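Local coordinates for protein 3-hydroxyacyl-CoA dehydrogenase type-2 (Mycobacterium avium, PDB 3PPI) that probably catalyses the NAD-dependent oxidation of 3-hydroxyacyl-CoA substrates to 3-ketoacyl-CoA, as a member of the short-chain dehydrogenase/reductase family, at residues G40-A45 / G218-P223; L104-V109 / R166-L171; G209-T214 / Y264-V269; A238-P243 / G274-T279. All coordinates share one frame; numbering follows the deposited sequence.

Interaction 1. Residues G40-A45 / G218-P223; sequences GGLGEA and GTMKTP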
loop_
_atom_site.group_PDB
_atom_site.type_symbol
_atom_site.label_atom_id
_atom_site.label_comp_id
_atom_site.label_asym_id
_atom_site.label_seq_id
_atom_site.Cartn_x
_atom_site.Cartn_y
_atom_site.Cartn_z
ATOM N N GLY A 40 -29.540 -2.311 -10.512
ATOM C CA GLY A 40 -29.779 -1.791 -9.168
ATOM C C GLY A 40 -28.532 -1.297 -8.462
ATOM O O GLY A 40 -27.432 -1.466 -8.949
ATOM N N GLY A 41 -28.731 -0.663 -7.313
ATOM C CA GLY A 41 -27.650 -0.283 -6.423
ATOM C C GLY A 41 -26.648 0.657 -7.072
ATOM O O GLY A 41 -27.023 1.640 -7.707
ATOM N N LEU A 42 -25.370 0.335 -6.923
ATOM C CA LEU A 42 -24.310 1.185 -7.429
ATOM C C LEU A 42 -24.377 1.290 -8.954
ATOM O O LEU A 42 -24.177 2.353 -9.523
ATOM C CB LEU A 42 -22.946 0.624 -7.017
ATOM C CG LEU A 42 -22.675 0.416 -5.535
ATOM C CD1 LEU A 42 -21.193 -0.072 -5.336
ATOM C CD2 LEU A 42 -22.969 1.697 -4.744
ATOM N N GLY A 43 -24.634 0.162 -9.607
ATOM C CA GLY A 43 -24.722 0.122 -11.061
ATOM C C GLY A 43 -25.860 0.964 -11.614
ATOM O O GLY A 43 -25.680 1.664 -12.603
ATOM N N GLU A 44 -27.030 0.901 -10.980
ATOM C CA GLU A 44 -28.155 1.732 -11.404
ATOM C C GLU A 44 -27.787 3.215 -11.349
ATOM O O GLU A 44 -28.063 3.964 -12.294
ATOM C CB GLU A 44 -29.405 1.457 -10.552
ATOM C CG GLU A 44 -30.559 2.423 -10.797
ATOM C CD GLU A 44 -31.775 2.143 -9.909
ATOM O OE1 GLU A 44 -31.790 1.121 -9.194
ATOM O OE2 GLU A 44 -32.721 2.960 -9.931
ATOM N N ALA A 45 -27.165 3.644 -10.256
ATOM C CA ALA A 45 -26.817 5.059 -10.110
ATOM C C ALA A 45 -25.816 5.480 -11.204
ATOM O O ALA A 45 -25.872 6.601 -11.738
ATOM C CB ALA A 45 -26.257 5.332 -8.713
ATOM N N GLY A 218 -16.139 1.498 0.339
ATOM C CA GLY A 218 -16.326 1.078 1.709
ATOM C C GLY A 218 -17.719 0.465 1.822
ATOM O O GLY A 218 -18.105 -0.336 0.977
ATOM N N THR A 219 -18.456 0.826 2.862
ATOM C CA THR A 219 -19.813 0.316 3.088
ATOM C C THR A 219 -20.812 1.254 2.428
ATOM O O THR A 219 -20.921 2.423 2.813
ATOM C CB THR A 219 -20.115 0.173 4.594
ATOM O OG1 THR A 219 -19.001 -0.479 5.225
ATOM C CG2 THR A 219 -21.401 -0.655 4.828
ATOM N N MET A 220 -21.541 0.722 1.444
ATOM C CA MET A 220 -22.413 1.514 0.583
ATOM C C MET A 220 -23.877 1.138 0.778
ATOM O O MET A 220 -24.201 -0.023 1.081
ATOM C CB MET A 220 -22.037 1.289 -0.884
ATOM C CG MET A 220 -20.577 1.524 -1.252
ATOM S SD MET A 220 -19.903 3.136 -0.762
ATOM C CE MET A 220 -20.510 4.180 -2.101
ATOM N N LYS A 221 -24.751 2.124 0.597
ATOM C CA LYS A 221 -26.191 1.946 0.764
ATOM C C LYS A 221 -26.803 1.338 -0.481
ATOM O O LYS A 221 -27.248 2.058 -1.376
ATOM C CB LYS A 221 -26.863 3.288 1.065
ATOM C CG LYS A 221 -28.371 3.224 1.367
ATOM C CD LYS A 221 -28.891 4.651 1.659
ATOM C CE LYS A 221 -30.376 4.818 1.373
ATOM N NZ LYS A 221 -31.211 4.039 2.315
ATOM N N THR A 222 -26.815 0.010 -0.534
ATOM C CA THR A 222 -27.471 -0.730 -1.614
ATOM C C THR A 222 -28.544 -1.649 -0.993
ATOM O O THR A 222 -28.490 -1.940 0.206
ATOM C CB THR A 222 -26.456 -1.612 -2.381
ATOM O OG1 THR A 222 -25.982 -2.646 -1.510
ATOM C CG2 THR A 222 -25.269 -0.787 -2.885
ATOM N N PRO A 223 -29.517 -2.117 -1.799
ATOM C CA PRO A 223 -30.542 -3.010 -1.241
ATOM C C PRO A 223 -29.959 -4.226 -0.513
ATOM O O PRO A 223 -30.399 -4.546 0.591
ATOM C CB PRO A 223 -31.344 -3.438 -2.471
ATOM C CG PRO A 223 -31.210 -2.298 -3.412
ATOM C CD PRO A 223 -29.831 -1.726 -3.186
#
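Leu42 reaches out from the first turn of helix 41-52 and touches Thr222 and Met220, which belong to the loop after strand 210-217. This is the glycine-rich end of a Rossmann-type fold: Gly40 and Gly43 fit the turn that, in short-chain dehydrogenases, runs beside the dinucleotide, and the loop at 218-223 packs against it. Here the same turn lies at a magnesium ion, and Gly40 is one of the residues of that metal site. Leu42 has the largest share of the buried surface. With CG anti to its own carbonyl carbon (chi1 -57°) and the chain straight beyond, the leucine carries CD2 to the loop, where it sits 3.9 Å from Thr222 CG2 and 4.0 Å from Met220 CB. Leucine and methionine cross at about a right angle, and the touching atom is CB, at the root of the methionine chain. Thr222 turns its two branches to different tasks. Its methyl CG2 faces the helix and also lies 3.9 Å from Leu42 CG, while OG1 makes a weak hydrogen bond to Met225 N as the N-cap of the next short helix. Gly41, at positive phi, brings bare backbone against the loop, its CA 4.3 Å from Thr222 CG2. No hydrogen bond crosses between the segments, and the buried area is small, 176 Å². Phe252 of helix 249-261 also packs on Leu42, and Met220 packs on Tyr264 of the second subunit. At the exposed end of the contact, Pro223 sets its ring carbon CD 4.2 Å from Gly41 CA.

Interaction 2. Residues L104-V109 / R166-L171; sequences LRYAVV and RGALVL
Tyr106 lays its ring beside Ala168, and the small methyl CB of the alanine fits alongside the ring carbon CD1 at 4.0 Å. The tyrosine CG stands beside its backbone N (chi1 -55°), a setting that swings CD1 across to the neighbouring strand, while the ring's far end is held elsewhere, OH bonding to Gln27 O. Further along the same face Val108 and Val170 run side by side, pointing the same way, with Val108 CG2 against Val170 CB. On the other face the sizes are exchanged: Ala107 is the hollow, and Leu169 CD2 fills it at 3.8 Å from Ala107 CB. Next to them Val109 CG2 and Leu171 CD2 meet as parallel neighbours. Strands 103-109 and 167-172 are central members of the parallel Rossmann-type sheet; their segments run 5° apart, and the parallel bridges Tyr106-Ala168, Ala107-Leu169 and Val108-Val170 set the side chains level. Helix 249-261 packs over the face of Tyr106, Ala168 and Val170, and helix 130-156 over that of Ala107 and Val109. The backbone ladder is uneven. Val109 N to Val170 O is short and straight (2.8 Å, 168°), whereas Ala107 N to Ala168 O is weak. Gly167 brings its CA to 3.0 Å from Arg105 O in a CA-H...O contact. At the strand entrance the extended Arg105 chain passes over Arg166 O, which NH1 grips at 2.9 Å from the edge of the guanidinium, close to its plane. NH2 bonds to Glu159 O.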
loop_
_atom_site.group_PDB
_atom_site.type_symbol
_atom_site.label_atom_id
_atom_site.label_comp_id
_atom_site.label_asym_id
_atom_site.label_seq_id
_atom_site.Cartn_x
_atom_site.Cartn_y
_atom_site.Cartn_z
ATOM N N LEU A 104 -19.078 2.093 -28.621
ATOM C CA LEU A 104 -18.732 1.648 -27.277
ATOM C C LEU A 104 -17.353 2.166 -26.938
ATOM O O LEU A 104 -16.380 1.825 -27.614
ATOM C CB LEU A 104 -18.748 0.119 -27.191
ATOM C CG LEU A 104 -18.342 -0.499 -25.853
ATOM C CD1 LEU A 104 -19.219 0.010 -24.710
ATOM C CD2 LEU A 104 -18.422 -2.015 -25.967
ATOM N N ARG A 105 -17.266 2.996 -25.903
ATOM C CA ARG A 105 -15.968 3.478 -25.455
ATOM C C ARG A 105 -15.697 3.268 -23.960
ATOM O O ARG A 105 -14.563 3.420 -23.532
ATOM C CB ARG A 105 -15.808 4.948 -25.824
ATOM C CG ARG A 105 -15.747 5.199 -27.329
ATOM C CD ARG A 105 -15.376 6.673 -27.614
ATOM N NE ARG A 105 -15.252 6.951 -29.042
ATOM C CZ ARG A 105 -14.164 6.749 -29.791
ATOM N NH1 ARG A 105 -13.038 6.270 -29.277
ATOM N NH2 ARG A 105 -14.205 7.042 -31.087
ATOM N N TYR A 106 -16.720 2.887 -23.194
ATOM C CA TYR A 106 -16.651 2.866 -21.740
ATOM C C TYR A 106 -17.394 1.692 -21.124
ATOM O O TYR A 106 -18.425 1.273 -21.626
ATOM C CB TYR A 106 -17.274 4.144 -21.196
ATOM C CG TYR A 106 -16.669 5.405 -21.756
ATOM C CD1 TYR A 106 -15.419 5.821 -21.346
ATOM C CD2 TYR A 106 -17.337 6.165 -22.711
ATOM C CE1 TYR A 106 -14.845 6.968 -21.842
ATOM C CE2 TYR A 106 -16.771 7.321 -23.226
ATOM C CZ TYR A 106 -15.517 7.715 -22.780
ATOM O OH TYR A 106 -14.917 8.837 -23.258
ATOM N N ALA A 107 -16.877 1.178 -20.013
ATOM C CA ALA A 107 -17.612 0.205 -19.218
ATOM C C ALA A 107 -17.340 0.464 -17.743
ATOM O O ALA A 107 -16.239 0.875 -17.371
ATOM C CB ALA A 107 -17.219 -1.217 -19.601
ATOM N N VAL A 108 -18.364 0.250 -16.917
ATOM C CA VAL A 108 -18.207 0.245 -15.476
ATOM C C VAL A 108 -18.659 -1.135 -15.003
ATOM O O VAL A 108 -19.804 -1.515 -15.208
ATOM C CB VAL A 108 -19.026 1.393 -14.801
ATOM C CG1 VAL A 108 -18.823 1.365 -13.308
ATOM C CG2 VAL A 108 -18.631 2.786 -15.402
ATOM N N VAL A 109 -17.745 -1.893 -14.402
ATOM C CA VAL A 109 -18.008 -3.271 -13.980
ATOM C C VAL A 109 -18.441 -3.219 -12.520
ATOM O O VAL A 109 -17.611 -3.165 -11.618
ATOM C CB VAL A 109 -16.760 -4.149 -14.177
ATOM C CG1 VAL A 109 -17.071 -5.615 -13.893
ATOM C CG2 VAL A 109 -16.213 -3.984 -15.579
ATOM N N ARG A 166 -8.923 6.037 -26.777
ATOM C CA ARG A 166 -10.075 5.328 -27.348
ATOM C C ARG A 166 -11.214 5.144 -26.341
ATOM O O ARG A 166 -12.380 5.101 -26.732
ATOM C CB ARG A 166 -9.666 3.975 -27.917
ATOM C CG ARG A 166 -8.819 4.057 -29.184
ATOM C CD ARG A 166 -8.528 2.669 -29.756
ATOM N NE ARG A 166 -7.808 2.762 -31.024
ATOM C CZ ARG A 166 -6.510 3.027 -31.146
ATOM N NH1 ARG A 166 -5.738 3.211 -30.083
ATOM N NH2 ARG A 166 -5.969 3.111 -32.349
ATOM N N GLY A 167 -10.884 5.029 -25.058
ATOM C CA GLY A 167 -11.901 4.813 -24.035
ATOM C C GLY A 167 -11.334 4.552 -22.654
ATOM O O GLY A 167 -10.151 4.799 -22.404
ATOM N N ALA A 168 -12.181 4.044 -21.764
ATOM C CA ALA A 168 -11.811 3.845 -20.367
ATOM C C ALA A 168 -12.713 2.840 -19.682
ATOM O O ALA A 168 -13.908 2.754 -19.987
ATOM C CB ALA A 168 -11.835 5.180 -19.603
ATOM N N LEU A 169 -12.122 2.087 -18.757
ATOM C CA LEU A 169 -12.828 1.108 -17.949
ATOM C C LEU A 169 -12.724 1.507 -16.482
ATOM O O LEU A 169 -11.704 2.038 -16.060
ATOM C CB LEU A 169 -12.217 -0.278 -18.105
ATOM C CG LEU A 169 -12.094 -0.865 -19.500
ATOM C CD1 LEU A 169 -11.406 -2.253 -19.425
ATOM C CD2 LEU A 169 -13.443 -0.915 -20.179
ATOM N N VAL A 170 -13.801 1.254 -15.740
ATOM C CA VAL A 170 -13.835 1.355 -14.300
ATOM C C VAL A 170 -14.245 -0.013 -13.780
ATOM O O VAL A 170 -15.314 -0.511 -14.121
ATOM C CB VAL A 170 -14.831 2.423 -13.815
ATOM C CG1 VAL A 170 -14.915 2.466 -12.289
ATOM C CG2 VAL A 170 -14.405 3.790 -14.355
ATOM N N LEU A 171 -13.367 -0.622 -12.987
ATOM C CA LEU A 171 -13.674 -1.866 -12.300
ATOM C C LEU A 171 -14.091 -1.533 -10.858
ATOM O O LEU A 171 -13.788 -0.438 -10.347
ATOM C CB LEU A 171 -12.464 -2.785 -12.305
ATOM C CG LEU A 171 -11.596 -2.852 -13.581
ATOM C CD1 LEU A 171 -10.413 -3.813 -13.363
ATOM C CD2 LEU A 171 -12.427 -3.267 -14.789
#

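Interaction 3. Residues G209-T214 / Y264-V269; sequences GIRVNT and YINGEV
Arg211 and Asn213 converge on a single carbonyl, Ile265 O, which accepts from Arg211 NH1 and from Asn213 ND2, each at 2.9 Å. Their approaches differ: the arginine N-H arrives in the carbonyl plane and nearly head-on (C=O...N 160°), whereas the amide donor stands 58° above that plane, off the lone pairs. A bend at chi3 turns the guanidinium edge onto the oxygen; NH1 also bonds to Leu259 O, NE forms a salt bridge with Glu165, and NH2 bonds weakly to Leu260 O. Asn213 uses both ends of its amide, since OD1 accepts from Glu268 N at 3.0 Å. Asn266 answers from the loop: its OD1 takes the N-H of Val212 at 2.9 Å, and Gly267 N returns to Val212 O. Two asparagine side chains thus stand in for part of the main-chain pairing. Proper parallel bridging starts with Thr214 and Val269, where Thr214 N bonds to Glu268 O and strand 269-272 joins the edge of the Rossmann-type sheet beside strand 210-217. Outward from these bonds, Arg211 CG rests 3.7 Å from Asn266 CG, the guanidinium and amide planes standing 79° apart, and Val269 CG2 lies against Thr214 CB. A water joins Ile210 O to Asn266 ND2, which also donates to Phe242 O of the second subunit, and Glu268 OE2 accepts from Arg271 N of that subunit. Four of the six hydrogen bonds across the contact thus use a side chain, three of them an asparagine amide, and the guanidinium, its charge partly balanced by Glu165, probably polarises the Ile265 carbonyl.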
loop_
_atom_site.group_PDB
_atom_site.type_symbol
_atom_site.label_atom_id
_atom_site.label_comp_id
_atom_site.label_asym_id
_atom_site.label_seq_id
_atom_site.Cartn_x
_atom_site.Cartn_y
_atom_site.Cartn_z
ATOM N N GLY A 209 -4.568 3.059 -25.912
ATOM C CA GLY A 209 -5.141 4.281 -25.375
ATOM C C GLY A 209 -6.455 4.062 -24.638
ATOM O O GLY A 209 -7.406 4.843 -24.795
ATOM N N ILE A 210 -6.503 3.010 -23.823
ATOM C CA ILE A 210 -7.664 2.729 -22.996
ATOM C C ILE A 210 -7.206 2.776 -21.535
ATOM O O ILE A 210 -6.335 2.000 -21.124
ATOM C CB ILE A 210 -8.281 1.351 -23.313
ATOM C CG1 ILE A 210 -8.754 1.295 -24.767
ATOM C CG2 ILE A 210 -9.437 1.053 -22.366
ATOM C CD1 ILE A 210 -9.151 -0.111 -25.199
ATOM N N ARG A 211 -7.777 3.700 -20.764
ATOM C CA ARG A 211 -7.422 3.820 -19.360
ATOM C C ARG A 211 -8.192 2.791 -18.554
ATOM O O ARG A 211 -9.321 2.450 -18.906
ATOM C CB ARG A 211 -7.682 5.251 -18.861
ATOM C CG ARG A 211 -6.617 6.267 -19.430
ATOM C CD ARG A 211 -6.814 7.680 -18.927
ATOM N NE ARG A 211 -8.143 8.141 -19.260
ATOM C CZ ARG A 211 -9.195 8.172 -18.441
ATOM N NH1 ARG A 211 -9.108 7.827 -17.158
ATOM N NH2 ARG A 211 -10.357 8.580 -18.927
ATOM N N VAL A 212 -7.566 2.295 -17.487
ATOM C CA VAL A 212 -8.208 1.363 -16.572
ATOM C C VAL A 212 -7.981 1.808 -15.129
ATOM O O VAL A 212 -6.844 1.937 -14.696
ATOM C CB VAL A 212 -7.683 -0.069 -16.734
ATOM C CG1 VAL A 212 -8.452 -1.015 -15.794
ATOM C CG2 VAL A 212 -7.813 -0.530 -18.184
ATOM N N ASN A 213 -9.075 2.041 -14.412
ATOM C CA ASN A 213 -9.045 2.398 -13.002
ATOM C C ASN A 213 -10.133 1.613 -12.272
ATOM O O ASN A 213 -11.002 0.997 -12.897
ATOM C CB ASN A 213 -9.257 3.888 -12.796
ATOM C CG ASN A 213 -8.171 4.731 -13.438
ATOM O OD1 ASN A 213 -7.052 4.796 -12.939
ATOM N ND2 ASN A 213 -8.498 5.370 -14.558
ATOM N N THR A 214 -10.044 1.633 -10.950
ATOM C CA THR A 214 -10.896 0.857 -10.090
ATOM C C THR A 214 -11.349 1.696 -8.910
ATOM O O THR A 214 -10.574 2.498 -8.371
ATOM C CB THR A 214 -10.094 -0.354 -9.577
ATOM O OG1 THR A 214 -9.818 -1.208 -10.693
ATOM C CG2 THR A 214 -10.836 -1.137 -8.465
ATOM N N TYR A 264 -5.863 11.994 -17.156
ATOM C CA TYR A 264 -4.549 11.520 -16.684
ATOM C C TYR A 264 -4.616 10.405 -15.647
ATOM O O TYR A 264 -3.603 9.769 -15.380
ATOM C CB TYR A 264 -3.686 12.683 -16.148
ATOM C CG TYR A 264 -2.183 12.482 -16.347
ATOM C CD1 TYR A 264 -1.659 12.231 -17.606
ATOM C CD2 TYR A 264 -1.292 12.552 -15.280
ATOM C CE1 TYR A 264 -0.304 12.041 -17.801
ATOM C CE2 TYR A 264 0.075 12.384 -15.481
ATOM C CZ TYR A 264 0.557 12.125 -16.754
ATOM O OH TYR A 264 1.905 11.947 -16.975
ATOM N N ILE A 265 -5.783 10.144 -15.064
ATOM C CA ILE A 265 -5.862 9.122 -14.010
ATOM C C ILE A 265 -5.914 7.752 -14.689
ATOM O O ILE A 265 -6.782 7.505 -15.539
ATOM C CB ILE A 265 -7.049 9.358 -13.035
ATOM C CG1 ILE A 265 -6.977 8.384 -11.848
ATOM C CG2 ILE A 265 -8.404 9.276 -13.745
ATOM C CD1 ILE A 265 -7.659 8.927 -10.558
ATOM N N ASN A 266 -4.928 6.910 -14.379
ATOM C CA ASN A 266 -4.790 5.601 -15.015
ATOM C C ASN A 266 -4.053 4.626 -14.091
ATOM O O ASN A 266 -3.110 5.012 -13.395
ATOM C CB ASN A 266 -4.024 5.739 -16.338
ATOM C CG ASN A 266 -4.190 4.525 -17.259
ATOM O OD1 ASN A 266 -5.031 3.666 -17.017
ATOM N ND2 ASN A 266 -3.386 4.469 -18.338
ATOM N N GLY A 267 -4.468 3.361 -14.114
ATOM C CA GLY A 267 -3.900 2.336 -13.257
ATOM C C GLY A 267 -4.027 2.563 -11.764
ATOM O O GLY A 267 -3.203 2.087 -10.988
ATOM N N GLU A 268 -5.051 3.296 -11.359
ATOM C CA GLU A 268 -5.221 3.735 -9.988
ATOM C C GLU A 268 -6.434 3.074 -9.355
ATOM O O GLU A 268 -7.433 2.791 -10.015
ATOM C CB GLU A 268 -5.339 5.274 -9.964
ATOM C CG GLU A 268 -5.881 5.938 -8.665
ATOM C CD GLU A 268 -5.004 5.690 -7.431
ATOM O OE1 GLU A 268 -4.166 4.734 -7.423
ATOM O OE2 GLU A 268 -5.172 6.440 -6.446
ATOM N N VAL A 269 -6.326 2.810 -8.063
ATOM C CA VAL A 269 -7.448 2.351 -7.260
ATOM C C VAL A 269 -7.875 3.482 -6.324
ATOM O O VAL A 269 -7.062 3.983 -5.527
ATOM C CB VAL A 269 -7.085 1.130 -6.419
ATOM C CG1 VAL A 269 -8.308 0.694 -5.595
ATOM C CG2 VAL A 269 -6.609 -0.010 -7.318
HETATM O O HOH W 1 -3.664 2.464 -20.293
#

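Interaction 4. Residues A238-P243 / G274-T279; sequences ANIPFP and GAQRFT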
loop_
_atom_site.group_PDB
_atom_site.type_symbol
_atom_site.label_atom_id
_atom_site.label_comp_id
_atom_site.label_asym_id
_atom_site.label_seq_id
_atom_site.Cartn_x
_atom_site.Cartn_y
_atom_site.Cartn_z
ATOM N N ALA A 238 -20.895 3.446 12.562
ATOM C CA ALA A 238 -20.039 3.857 13.694
ATOM C C ALA A 238 -18.537 3.737 13.424
ATOM O O ALA A 238 -17.739 4.458 13.999
ATOM C CB ALA A 238 -20.410 3.045 14.942
ATOM N N ASN A 239 -18.143 2.822 12.558
ATOM C CA ASN A 239 -16.729 2.664 12.203
ATOM C C ASN A 239 -16.283 3.691 11.150
ATOM O O ASN A 239 -15.119 3.678 10.743
ATOM C CB ASN A 239 -16.497 1.223 11.683
ATOM C CG ASN A 239 -15.012 0.851 11.565
ATOM O OD1 ASN A 239 -14.211 1.218 12.408
ATOM N ND2 ASN A 239 -14.653 0.109 10.514
ATOM N N ILE A 240 -17.192 4.565 10.681
ATOM C CA ILE A 240 -16.890 5.421 9.518
ATOM C C ILE A 240 -16.636 6.863 9.972
ATOM O O ILE A 240 -17.553 7.523 10.416
ATOM C CB ILE A 240 -18.010 5.384 8.475
ATOM C CG1 ILE A 240 -18.336 3.931 8.090
ATOM C CG2 ILE A 240 -17.597 6.212 7.220
ATOM C CD1 ILE A 240 -19.548 3.798 7.203
ATOM N N PRO A 241 -15.386 7.361 9.848
ATOM C CA PRO A 241 -15.083 8.688 10.408
ATOM C C PRO A 241 -15.950 9.838 9.882
ATOM O O PRO A 241 -16.550 10.536 10.687
ATOM C CB PRO A 241 -13.605 8.886 10.064
ATOM C CG PRO A 241 -13.062 7.461 10.081
ATOM C CD PRO A 241 -14.159 6.627 9.490
ATOM N N PHE A 242 -16.004 10.040 8.572
ATOM C CA PHE A 242 -16.816 11.116 7.996
ATOM C C PHE A 242 -16.940 10.992 6.482
ATOM O O PHE A 242 -15.952 10.779 5.802
ATOM C CB PHE A 242 -16.314 12.532 8.328
ATOM C CG PHE A 242 -17.288 13.594 7.907
ATOM C CD1 PHE A 242 -18.353 13.945 8.743
ATOM C CD2 PHE A 242 -17.212 14.171 6.659
ATOM C CE1 PHE A 242 -19.281 14.871 8.351
ATOM C CE2 PHE A 242 -18.154 15.105 6.251
ATOM C CZ PHE A 242 -19.189 15.452 7.100
ATOM N N PRO A 243 -18.160 11.128 5.952
ATOM C CA PRO A 243 -19.411 11.246 6.704
ATOM C C PRO A 243 -19.787 9.966 7.443
ATOM O O PRO A 243 -19.516 8.871 6.973
ATOM C CB PRO A 243 -20.459 11.606 5.644
ATOM C CG PRO A 243 -19.843 11.409 4.338
ATOM C CD PRO A 243 -18.369 11.090 4.498
ATOM N N GLY A 274 -15.448 7.131 3.110
ATOM C CA GLY A 274 -15.641 7.983 4.296
ATOM C C GLY A 274 -14.497 7.902 5.301
ATOM O O GLY A 274 -14.684 8.180 6.470
ATOM N N ALA A 275 -13.312 7.553 4.810
ATOM C CA ALA A 275 -12.091 7.265 5.607
ATOM C C ALA A 275 -12.184 5.994 6.484
ATOM O O ALA A 275 -11.358 5.796 7.381
ATOM C CB ALA A 275 -11.649 8.471 6.426
ATOM N N GLN A 276 -13.148 5.111 6.191
ATOM C CA GLN A 276 -13.249 3.844 6.909
ATOM C C GLN A 276 -12.039 2.925 6.647
ATOM O O GLN A 276 -11.538 2.839 5.533
ATOM C CB GLN A 276 -14.535 3.094 6.549
ATOM C CG GLN A 276 -14.760 1.920 7.472
ATOM C CD GLN A 276 -16.006 1.106 7.207
ATOM O OE1 GLN A 276 -16.703 1.242 6.180
ATOM N NE2 GLN A 276 -16.279 0.213 8.138
ATOM N N ARG A 277 -11.589 2.245 7.699
ATOM C CA ARG A 277 -10.700 1.101 7.548
ATOM C C ARG A 277 -11.409 -0.081 8.246
ATOM O O ARG A 277 -11.781 0.049 9.419
ATOM C CB ARG A 277 -9.327 1.380 8.178
ATOM C CG ARG A 277 -8.570 2.588 7.602
ATOM C CD ARG A 277 -8.111 2.311 6.206
ATOM N NE ARG A 277 -7.334 3.367 5.542
ATOM C CZ ARG A 277 -7.858 4.355 4.824
ATOM N NH1 ARG A 277 -9.174 4.511 4.746
ATOM N NH2 ARG A 277 -7.061 5.228 4.222
ATOM N N PHE A 278 -11.627 -1.191 7.531
ATOM C CA PHE A 278 -12.380 -2.327 8.105
ATOM C C PHE A 278 -11.608 -2.922 9.271
ATOM O O PHE A 278 -10.403 -3.216 9.160
ATOM C CB PHE A 278 -12.623 -3.466 7.103
ATOM C CG PHE A 278 -13.685 -3.200 6.051
ATOM C CD1 PHE A 278 -14.620 -2.180 6.173
ATOM C CD2 PHE A 278 -13.781 -4.061 4.950
ATOM C CE1 PHE A 278 -15.612 -1.999 5.196
ATOM C CE2 PHE A 278 -14.763 -3.885 3.970
ATOM C CZ PHE A 278 -15.684 -2.854 4.093
ATOM N N THR A 279 -12.315 -3.111 10.380
ATOM C CA THR A 279 -11.823 -3.888 11.515
ATOM C C THR A 279 -12.011 -5.402 11.221
ATOM O O THR A 279 -12.648 -5.778 10.235
ATOM C CB THR A 279 -12.577 -3.489 12.788
ATOM O OG1 THR A 279 -13.980 -3.670 12.576
ATOM C CG2 THR A 279 -12.296 -2.009 13.145
HETATM O O HOH W 2 -12.397 3.224 10.505
#
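Asn239 extends its CG away from the backbone N (chi1 -168°), and this, with the amide turned, carries ND2 across to segment 274-279. There it donates to Arg277 O at 3.1 Å, approaching from well above the carbonyl plane. Gln276 is likewise stretched, its CG anti to its backbone N and the chain straight beyond, and crosses Asn239 at about a right angle, the two amide planes 77° apart. The methyl CG2 of Thr279 comes from the far side to lie 3.8 Å from Asn239 OD1. A water bridges Asn239 O and Arg277 N, accepting from the latter. At the other end, Phe242 N donates to Gly274 O in a nearly straight bond (3.1 Å, 170°). Between these ends carbon does most of the touching: Pro241 CG packs 4.0 Å from Ala275 CB, while Ile240 CG2 abuts the carbonyl oxygen of Gly274. Gly274 is closely surrounded, its CA 4.1 Å from Pro243 CD in the proline that follows a cis peptide bond. Arg277 NH2 bonds to Gly267 O of the second subunit, and Phe278 O to Arg203 NH2 of the fourth. Two irregular segments running in opposite directions thus join the loop after helix 230-238 to the C-terminal tail beyond strand 269-272, a region that here touches three other subunits, consistent with the tetrameric assembly common among short-chain dehydrogenases.

How the interactions relate
Interactions 2 and 3 are buried and belong to one sheet: strands 167-172 and 210-217 are neighbours, and Arg166 N and Leu169 N probably bond to Gly209 O and Arg211 O. Their chemistry diverges from centre to edge, parallel backbone pairing with apolar faces in interaction 2 giving way to asparagine and arginine bonds in interaction 3. Interaction 1 is a surface contact of carbon atoms alone at the glycine-rich turn, its centre about 19 Å from that of interaction 2. Interaction 4, buried but loop on loop, touches interaction 1 where Phe278 packs on Thr219. Interactions 1, 3 and 4 all meet the second subunit; no other chain touches interaction 2.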